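Local coordinates for epidermin biosynthesis protein EpiD (Staphylococcus aureus, PDB 3QJG) that probably catalyses, with bound flavin mononucleotide, the oxidative decarboxylation of the C-terminal cysteine of a lantibiotic precursor peptide of the epidermin type, at residues I73-S87 against I105-M119. Sequence-based numbering, arbitrary orientation.
With FMN (flavin mononucleotide), chain M.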
# COMPACT_ATOMS: atom_id res chain seq x y z
N ILE A 73 13.60 25.67 -18.70
CA ILE A 73 12.93 25.00 -19.79
C ILE A 73 12.56 26.01 -20.87
O ILE A 73 12.88 25.77 -22.01
CB ILE A 73 11.70 24.17 -19.31
CG1 ILE A 73 12.17 22.97 -18.48
CG2 ILE A 73 10.91 23.68 -20.50
CD1 ILE A 73 11.08 22.21 -17.77
N ALA A 74 11.86 27.11 -20.53
CA ALA A 74 11.47 28.09 -21.53
C ALA A 74 12.68 28.60 -22.31
O ALA A 74 12.63 28.63 -23.54
CB ALA A 74 10.63 29.29 -20.91
N ASN A 75 13.78 28.93 -21.63
CA ASN A 75 14.98 29.51 -22.27
C ASN A 75 15.70 28.57 -23.21
O ASN A 75 16.46 29.01 -24.07
CB ASN A 75 16.02 29.93 -21.24
CG ASN A 75 15.56 31.05 -20.36
OD1 ASN A 75 14.52 31.72 -20.61
ND2 ASN A 75 16.32 31.26 -19.30
N LYS A 76 15.51 27.29 -22.99
CA LYS A 76 16.06 26.25 -23.87
C LYS A 76 15.28 26.17 -25.22
O LYS A 76 15.72 25.52 -26.16
CB LYS A 76 15.95 24.93 -23.10
CG LYS A 76 16.59 23.75 -23.74
CD LYS A 76 16.44 22.56 -22.85
CE LYS A 76 16.40 21.30 -23.67
NZ LYS A 76 17.72 20.77 -23.94
N HIS A 77 14.11 26.80 -25.30
CA HIS A 77 13.29 26.67 -26.49
C HIS A 77 13.05 27.99 -27.25
O HIS A 77 12.78 29.06 -26.69
CB HIS A 77 11.99 25.98 -26.17
CG HIS A 77 12.15 24.62 -25.55
ND1 HIS A 77 12.22 24.43 -24.19
CD2 HIS A 77 12.21 23.39 -26.11
CE1 HIS A 77 12.35 23.14 -23.94
NE2 HIS A 77 12.34 22.49 -25.08
N ASP A 78 13.18 27.90 -28.57
CA ASP A 78 12.96 29.02 -29.43
C ASP A 78 11.48 29.14 -29.67
O ASP A 78 10.98 30.23 -29.80
CB ASP A 78 13.69 28.78 -30.72
CG ASP A 78 15.16 28.59 -30.50
OD1 ASP A 78 15.85 29.60 -30.29
OD2 ASP A 78 15.60 27.43 -30.43
N LYS A 79 10.78 28.01 -29.75
CA LYS A 79 9.34 28.04 -30.04
C LYS A 79 8.68 27.17 -29.02
O LYS A 79 9.24 26.12 -28.68
CB LYS A 79 9.01 27.53 -31.46
CG LYS A 79 9.67 28.32 -32.57
CD LYS A 79 9.24 29.79 -32.56
CE LYS A 79 9.88 30.61 -33.72
NZ LYS A 79 9.28 31.97 -33.74
N ILE A 80 7.55 27.64 -28.50
CA ILE A 80 6.73 26.86 -27.65
C ILE A 80 5.36 26.87 -28.24
O ILE A 80 4.79 27.98 -28.57
CB ILE A 80 6.67 27.45 -26.19
CG1 ILE A 80 8.12 27.52 -25.66
CG2 ILE A 80 5.73 26.60 -25.33
CD1 ILE A 80 8.34 28.07 -24.29
N ILE A 81 4.80 25.66 -28.37
CA ILE A 81 3.47 25.48 -28.95
C ILE A 81 2.53 24.74 -28.00
O ILE A 81 2.90 23.79 -27.34
CB ILE A 81 3.51 24.80 -30.33
CG1 ILE A 81 3.79 23.29 -30.29
CG2 ILE A 81 4.60 25.43 -31.29
CD1 ILE A 81 3.65 22.71 -31.70
N ILE A 82 1.28 25.19 -27.93
CA ILE A 82 0.30 24.39 -27.24
C ILE A 82 -0.55 23.63 -28.28
O ILE A 82 -1.33 24.23 -29.05
CB ILE A 82 -0.54 25.21 -26.27
CG1 ILE A 82 0.33 26.18 -25.48
CG2 ILE A 82 -1.29 24.29 -25.34
CD1 ILE A 82 -0.41 27.04 -24.54
N LEU A 83 -0.40 22.30 -28.32
CA LEU A 83 -1.06 21.48 -29.35
C LEU A 83 -1.32 20.07 -28.83
O LEU A 83 -0.36 19.34 -28.51
CB LEU A 83 -0.20 21.42 -30.62
CG LEU A 83 -0.96 20.88 -31.83
CD1 LEU A 83 -0.33 21.27 -33.16
CD2 LEU A 83 -1.16 19.37 -31.74
N PRO A 84 -2.60 19.68 -28.71
CA PRO A 84 -3.85 20.46 -28.81
C PRO A 84 -4.02 21.36 -27.59
O PRO A 84 -3.65 20.95 -26.50
CB PRO A 84 -4.93 19.41 -28.76
CG PRO A 84 -4.27 18.23 -28.02
CD PRO A 84 -2.85 18.26 -28.39
N ALA A 85 -4.67 22.51 -27.78
CA ALA A 85 -4.86 23.47 -26.76
C ALA A 85 -6.31 23.42 -26.41
O ALA A 85 -7.13 23.70 -27.29
CB ALA A 85 -4.51 24.92 -27.26
N THR A 86 -6.59 23.06 -25.15
CA THR A 86 -7.89 23.09 -24.56
C THR A 86 -8.32 24.47 -24.25
O THR A 86 -7.47 25.38 -24.02
CB THR A 86 -7.95 22.33 -23.22
OG1 THR A 86 -6.93 22.82 -22.33
CG2 THR A 86 -7.77 20.83 -23.44
N SER A 87 -9.64 24.63 -24.19
CA SER A 87 -10.20 25.85 -23.69
C SER A 87 -9.69 26.25 -22.28
O SER A 87 -9.40 27.44 -22.05
CB SER A 87 -11.70 25.71 -23.67
OG SER A 87 -12.26 26.97 -23.51
N ILE A 105 5.56 27.55 -17.65
CA ILE A 105 6.37 27.69 -18.83
C ILE A 105 5.78 28.68 -19.84
O ILE A 105 6.50 29.57 -20.27
CB ILE A 105 6.66 26.36 -19.49
CG1 ILE A 105 7.48 25.48 -18.56
CG2 ILE A 105 7.53 26.57 -20.75
CD1 ILE A 105 7.52 23.98 -18.99
N CYS A 106 4.46 28.61 -20.10
CA CYS A 106 3.84 29.47 -21.11
C CYS A 106 3.70 30.93 -20.63
O CYS A 106 3.88 31.90 -21.38
CB CYS A 106 2.49 28.86 -21.60
SG CYS A 106 2.69 27.22 -22.41
N HIS A 107 3.42 31.07 -19.34
CA HIS A 107 3.42 32.37 -18.68
C HIS A 107 4.75 33.13 -18.81
O HIS A 107 4.78 34.33 -18.93
CB HIS A 107 3.10 32.16 -17.21
CG HIS A 107 2.87 33.41 -16.46
ND1 HIS A 107 1.77 34.21 -16.70
CD2 HIS A 107 3.59 34.03 -15.50
CE1 HIS A 107 1.81 35.25 -15.88
NE2 HIS A 107 2.90 35.16 -15.14
N THR A 108 5.85 32.41 -18.85
CA THR A 108 7.17 32.98 -18.86
C THR A 108 7.64 33.37 -20.29
O THR A 108 8.72 33.97 -20.48
CB THR A 108 8.12 31.96 -18.20
OG1 THR A 108 7.59 31.59 -16.91
CG2 THR A 108 9.55 32.51 -18.05
N ALA A 109 6.84 33.03 -21.31
CA ALA A 109 7.40 33.00 -22.66
C ALA A 109 6.40 33.31 -23.76
O ALA A 109 6.42 32.69 -24.82
CB ALA A 109 8.03 31.69 -22.88
N PHE A 110 5.49 34.27 -23.50
CA PHE A 110 4.47 34.65 -24.44
C PHE A 110 4.98 34.98 -25.85
O PHE A 110 4.36 34.58 -26.84
CB PHE A 110 3.78 35.92 -23.93
CG PHE A 110 2.62 35.68 -23.06
CD1 PHE A 110 2.47 34.54 -22.35
CD2 PHE A 110 1.63 36.71 -22.90
CE1 PHE A 110 1.40 34.31 -21.56
CE2 PHE A 110 0.56 36.48 -22.09
CZ PHE A 110 0.42 35.31 -21.42
N GLU A 111 6.10 35.70 -25.91
CA GLU A 111 6.80 36.07 -27.13
C GLU A 111 7.25 34.86 -27.94
O GLU A 111 7.58 35.00 -29.13
CB GLU A 111 8.00 37.01 -26.83
CG GLU A 111 9.34 36.30 -26.46
CD GLU A 111 9.40 35.79 -24.98
OE1 GLU A 111 8.48 36.11 -24.18
OE2 GLU A 111 10.40 35.08 -24.63
N LYS A 112 7.23 33.66 -27.33
CA LYS A 112 7.63 32.46 -28.05
C LYS A 112 6.49 31.50 -28.33
O LYS A 112 6.75 30.40 -28.78
CB LYS A 112 8.64 31.66 -27.23
CG LYS A 112 9.81 32.42 -26.72
CD LYS A 112 10.71 31.45 -25.92
CE LYS A 112 12.09 31.96 -25.81
NZ LYS A 112 12.83 31.06 -24.96
N LEU A 113 5.25 31.91 -28.06
CA LEU A 113 4.19 30.97 -27.84
C LEU A 113 3.10 31.00 -28.87
O LEU A 113 2.56 32.07 -29.22
CB LEU A 113 3.58 31.24 -26.46
CG LEU A 113 2.41 30.36 -26.00
CD1 LEU A 113 3.12 29.07 -25.55
CD2 LEU A 113 1.64 31.12 -24.91
N SER A 114 2.76 29.80 -29.35
CA SER A 114 1.77 29.57 -30.41
C SER A 114 0.77 28.59 -29.85
O SER A 114 1.17 27.56 -29.33
CB SER A 114 2.39 28.93 -31.65
OG SER A 114 3.24 29.81 -32.33
N ILE A 115 -0.52 28.90 -30.02
CA ILE A 115 -1.61 28.08 -29.52
C ILE A 115 -2.40 27.54 -30.73
O ILE A 115 -2.73 28.30 -31.65
CB ILE A 115 -2.52 28.93 -28.58
CG1 ILE A 115 -1.71 29.34 -27.33
CG2 ILE A 115 -3.74 28.13 -28.19
CD1 ILE A 115 -2.40 30.35 -26.37
N PHE A 116 -2.63 26.22 -30.75
CA PHE A 116 -3.46 25.51 -31.71
C PHE A 116 -4.70 24.99 -31.01
O PHE A 116 -4.70 23.88 -30.49
CB PHE A 116 -2.66 24.38 -32.30
CG PHE A 116 -1.47 24.82 -33.06
CD1 PHE A 116 -1.54 25.07 -34.42
CD2 PHE A 116 -0.26 25.02 -32.41
CE1 PHE A 116 -0.40 25.48 -35.11
CE2 PHE A 116 0.91 25.39 -33.12
CZ PHE A 116 0.83 25.63 -34.46
N PRO A 117 -5.76 25.81 -30.95
CA PRO A 117 -6.96 25.48 -30.23
C PRO A 117 -7.66 24.23 -30.73
O PRO A 117 -7.66 23.90 -31.95
CB PRO A 117 -7.88 26.68 -30.48
CG PRO A 117 -7.08 27.75 -31.12
CD PRO A 117 -5.79 27.15 -31.59
N ASN A 118 -8.31 23.53 -29.79
CA ASN A 118 -8.90 22.23 -30.07
C ASN A 118 -10.01 21.95 -29.09
O ASN A 118 -9.77 21.71 -27.92
CB ASN A 118 -7.81 21.16 -30.00
CG ASN A 118 -8.24 19.83 -30.65
OD1 ASN A 118 -7.82 19.52 -31.77
ND2 ASN A 118 -9.06 19.03 -29.92
N MET A 119 -11.26 22.07 -29.54
CA MET A 119 -12.34 22.01 -28.59
C MET A 119 -13.68 22.05 -29.27
O MET A 119 -13.79 22.51 -30.40
CB MET A 119 -12.21 23.17 -27.63
CG MET A 119 -12.39 24.54 -28.30
SD MET A 119 -12.08 25.93 -27.21
CE MET A 119 -10.32 25.91 -27.19
N1 FMN M . -11.33 19.95 -23.59
C2 FMN M . -10.96 20.78 -24.62
O2 FMN M . -10.88 21.99 -24.42
N3 FMN M . -10.73 20.29 -25.86
C4 FMN M . -10.85 18.96 -26.12
O4 FMN M . -10.64 18.61 -27.26
C4A FMN M . -11.24 18.08 -25.11
N5 FMN M . -11.36 16.72 -25.32
C5A FMN M . -11.68 15.90 -24.28
C6 FMN M . -11.85 14.55 -24.50
C7 FMN M . -12.17 13.71 -23.45
C7M FMN M . -12.34 12.23 -23.63
C8 FMN M . -12.34 14.26 -22.17
C8M FMN M . -12.75 13.41 -20.99
C9 FMN M . -12.22 15.61 -21.96
C9A FMN M . -11.88 16.45 -23.01
N10 FMN M . -11.78 17.83 -22.79
C10 FMN M . -11.45 18.61 -23.83
C1' FMN M . -11.99 18.49 -21.45
C2' FMN M . -10.65 18.85 -20.81
O2' FMN M . -9.78 17.70 -20.80
C3' FMN M . -10.96 19.42 -19.47
O3' FMN M . -11.69 20.66 -19.58
C4' FMN M . -9.69 19.62 -18.65
O4' FMN M . -9.99 20.28 -17.44
C5' FMN M . -8.68 20.49 -19.32
O5' FMN M . -7.50 20.38 -18.55
P FMN M . -6.08 20.87 -19.13
O1P FMN M . -5.21 21.14 -17.94
O2P FMN M . -6.29 22.10 -19.95
O3P FMN M . -5.28 19.87 -19.86
O HOH W 1 12.60 31.94 -22.47
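Lys112 reaches from the 3-10 turn before strand 113-117 to the backbone of helix 70-75 and the loop after it. Its CB lies 3.8 Å from Asp78 O and CG, anti to the carbonyl carbon (chi1 -51°), stays alongside that oxygen; the chain beyond is extended, so CD and CE pass His77 O. NZ then donates to His77 O at 2.6 Å, the carbonyl pointing almost straight at it, and to Ala74 O at 2.8 Å, well out of the amide plane (49°), with His77 N on the opposite face. A water links NZ to Asn75 OD1, and the loop at His77 is thereby tied to the turn at Lys112.

Backbone hydrogen bonds join the parallel strands from Ile80 N...Lys112 O to Phe116 N...Ile82 O, resuming after a beta bulge at cis-Pro84 with Ala85 N to Phe116 O. Ile80 CD1 fits against Ile105 CG2 and Ala109 CB, both 3.9 Å away, joining helix to sheet; Ile81 CB meets the Phe116 ring edge, and Leu83 CD1 sits over one face, a CH-pi contact. At the start of helix 87-94, Thr86 OG1 binds the FMN phosphate and Ser87 N the flavin O2; from strand 113-120, Asn118 O accepts from N3 at 2.7 Å. Parallel strands joined through helices, with cofactor at their C-terminal ends, typify the Rossmann-like flavoprotein fold.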